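Long-range contact in pre-crRNA processing endonuclease (Streptococcus mutans, PDB 4R0J), which probably cleaves precursor CRISPR transcripts as a Cas5-family, subtype I-C RNA endonuclease in antiviral defence: residues 23-27 and 176-180. Numbering follows the deposited sequence.
Sequences TNPAT and FHSFA
A proline next to an aromatic ring can join a loop to a sheet without any hydrogen bond between them, and residues 23-27 and 176-180 of this Cas5-family fold are a compact example. The loop segment, between strand 19-20 and helix 41-51, makes a type I beta turn from N24 to T27. An Asx turn overlaps its start: with chi1 t, N24 OD1 accepts from the backbone N of A26 at 3.0 Å. P25 and A26 point their CA-to-CB bonds toward the end of strand 169-179, an outermost strand of the large antiparallel sheet. The backbones come nearest at N24 and F176, with 5.7 Å between their CA atoms. F176, chi1 t and chi2 near 75°, lays one ring face against P25, whose CG stands 3.6 Å from the ring centroid and 16° off its normal, a CH-pi contact. A26 CB lies 4.2 Å from F176 CE1. H177 and S178 make no contact with the loop; they form a classic beta bulge opposite Y192, with H177 ND1 and S178 OG hydrogen-bonded at 2.8 Å. After the bulge F179, chi1 m, brings its ring back to the turn, with CZ 3.8 Å from P25 CG and CE1 4.4 Å from A26 CB. Q42 of helix 41-51 also touches P25 and both phenylalanines. With 210 Å² buried and no hydrogen bond across, loop and strand meet through CH-pi and apolar contact, which depends on shape more than bond direction.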
ATOM      1  N   THR A  23       5.477  -6.713   7.692  1.00 25.40           N
ATOM      2  CA  THR A  23       6.605  -6.773   8.605  1.00 31.50           C
ATOM      3  C   THR A  23       7.503  -5.556   8.560  1.00 23.68           C
ATOM      4  O   THR A  23       7.404  -4.721   7.671  1.00 27.77           O
ATOM      5  CB  THR A  23       7.461  -8.031   8.391  1.00 39.14           C
ATOM      6  OG1 THR A  23       7.925  -8.084   7.031  1.00 33.78           O
ATOM      7  CG2 THR A  23       6.651  -9.284   8.710  1.00 44.20           C
ATOM      8  N   ASN A  24       8.351  -5.462   9.573  1.00 26.98           N
ATOM      9  CA  ASN A  24       9.457  -4.535   9.594  1.00 28.37           C
ATOM     10  C   ASN A  24      10.682  -5.257   9.042  1.00 25.58           C
ATOM     11  O   ASN A  24      11.290  -6.091   9.717  1.00 28.41           O
ATOM     12  CB  ASN A  24       9.730  -4.096  11.025  1.00 28.12           C
ATOM     13  CG  ASN A  24      10.876  -3.141  11.117  1.00 35.02           C
ATOM     14  OD1 ASN A  24      11.443  -2.738  10.100  1.00 32.58           O
ATOM     15  ND2 ASN A  24      11.213  -2.743  12.333  1.00 34.01           N
ATOM     16  N   PRO A  25      11.047  -4.942   7.799  1.00 27.21           N
ATOM     17  CA  PRO A  25      12.172  -5.612   7.141  1.00 32.09           C
ATOM     18  C   PRO A  25      13.512  -5.012   7.544  1.00 36.67           C
ATOM     19  O   PRO A  25      14.554  -5.511   7.128  1.00 43.45           O
ATOM     20  CB  PRO A  25      11.903  -5.348   5.663  1.00 31.20           C
ATOM     21  CG  PRO A  25      11.224  -4.009   5.645  1.00 27.31           C
ATOM     22  CD  PRO A  25      10.407  -3.935   6.936  1.00 23.05           C
ATOM     23  N   ALA A  26      13.480  -3.945   8.339  1.00 31.48           N
ATOM     24  CA  ALA A  26      14.706  -3.308   8.813  1.00 34.01           C
ATOM     25  C   ALA A  26      14.892  -3.543  10.304  1.00 63.51           C
ATOM     26  O   ALA A  26      15.518  -2.741  10.994  1.00 69.45           O
ATOM     27  CB  ALA A  26      14.668  -1.821   8.521  1.00 38.67           C
ATOM     28  N   THR A  27      14.346  -4.648  10.796  1.00 67.40           N
ATOM     29  CA  THR A  27      14.357  -4.938  12.223  1.00 72.38           C
ATOM     30  C   THR A  27      15.755  -5.291  12.715  1.00 77.11           C
ATOM     31  O   THR A  27      16.719  -5.258  11.951  1.00 80.07           O
ATOM     32  CB  THR A  27      13.395  -6.089  12.559  1.00 74.13           C
ATOM     33  OG1 THR A  27      13.327  -6.257  13.980  1.00 82.76           O
ATOM     34  CG2 THR A  27      13.871  -7.383  11.913  1.00 74.58           C
ATOM     35  N   PHE A 176       7.699   0.945   9.841  1.00 22.52           N
ATOM     36  CA  PHE A 176       8.480   1.012   8.614  1.00 24.70           C
ATOM     37  C   PHE A 176       7.682   1.673   7.497  1.00 26.89           C
ATOM     38  O   PHE A 176       6.503   1.361   7.289  1.00 25.50           O
ATOM     39  CB  PHE A 176       8.900  -0.395   8.185  1.00 22.67           C
ATOM     40  CG  PHE A 176       9.762  -0.424   6.957  1.00 24.65           C
ATOM     41  CD1 PHE A 176      11.091  -0.049   7.026  1.00 25.64           C
ATOM     42  CD2 PHE A 176       9.249  -0.847   5.733  1.00 23.95           C
ATOM     43  CE1 PHE A 176      11.911  -0.100   5.887  1.00 27.73           C
ATOM     44  CE2 PHE A 176      10.051  -0.883   4.606  1.00 29.85           C
ATOM     45  CZ  PHE A 176      11.388  -0.509   4.681  1.00 30.58           C
ATOM     46  N   HIS A 177       8.337   2.573   6.774  1.00 24.79           N
ATOM     47  CA  HIS A 177       7.752   3.268   5.632  1.00 24.67           C
ATOM     48  C   HIS A 177       8.269   2.670   4.322  1.00 26.70           C
ATOM     49  O   HIS A 177       7.506   2.110   3.528  1.00 24.63           O
ATOM     50  CB  HIS A 177       8.132   4.745   5.738  1.00 24.23           C
ATOM     51  CG  HIS A 177       7.497   5.641   4.718  1.00 28.36           C
ATOM     52  ND1 HIS A 177       8.024   5.835   3.459  1.00 29.56           N
ATOM     53  CD2 HIS A 177       6.427   6.471   4.808  1.00 33.44           C
ATOM     54  CE1 HIS A 177       7.285   6.716   2.804  1.00 38.77           C
ATOM     55  NE2 HIS A 177       6.314   7.122   3.604  1.00 33.87           N
ATOM     56  N   SER A 178       9.578   2.757   4.103  1.00 24.15           N
ATOM     57  CA  SER A 178      10.159   2.287   2.847  1.00 26.65           C
ATOM     58  C   SER A 178      11.674   2.392   2.886  1.00 29.00           C
ATOM     59  O   SER A 178      12.233   3.025   3.779  1.00 29.40           O
ATOM     60  CB  SER A 178       9.644   3.133   1.685  1.00 34.34           C
ATOM     61  OG  SER A 178       9.924   4.508   1.918  1.00 32.41           O
ATOM     62  N   PHE A 179      12.333   1.768   1.910  1.00 27.60           N
ATOM     63  CA  PHE A 179      13.780   1.868   1.779  1.00 27.76           C
ATOM     64  C   PHE A 179      14.116   3.010   0.831  1.00 32.54           C
ATOM     65  O   PHE A 179      13.329   3.322  -0.069  1.00 33.58           O
ATOM     66  CB  PHE A 179      14.351   0.577   1.185  1.00 30.46           C
ATOM     67  CG  PHE A 179      14.342  -0.603   2.123  1.00 31.37           C
ATOM     68  CD1 PHE A 179      15.039  -0.568   3.318  1.00 29.23           C
ATOM     69  CD2 PHE A 179      13.671  -1.772   1.778  1.00 33.63           C
ATOM     70  CE1 PHE A 179      15.048  -1.663   4.165  1.00 29.32           C
ATOM     71  CE2 PHE A 179      13.677  -2.871   2.622  1.00 30.03           C
ATOM     72  CZ  PHE A 179      14.368  -2.818   3.815  1.00 33.27           C
ATOM     73  N   ALA A 180      15.306   3.591   0.990  1.00 34.37           N
ATOM     74  CA  ALA A 180      15.768   4.631   0.080  1.00 38.16           C
ATOM     75  C   ALA A 180      15.857   4.119  -1.359  1.00 48.05           C
ATOM     76  O   ALA A 180      16.194   2.955  -1.590  1.00 47.43           O
ATOM     77  CB  ALA A 180      17.119   5.167   0.534  1.00 48.68           C
TER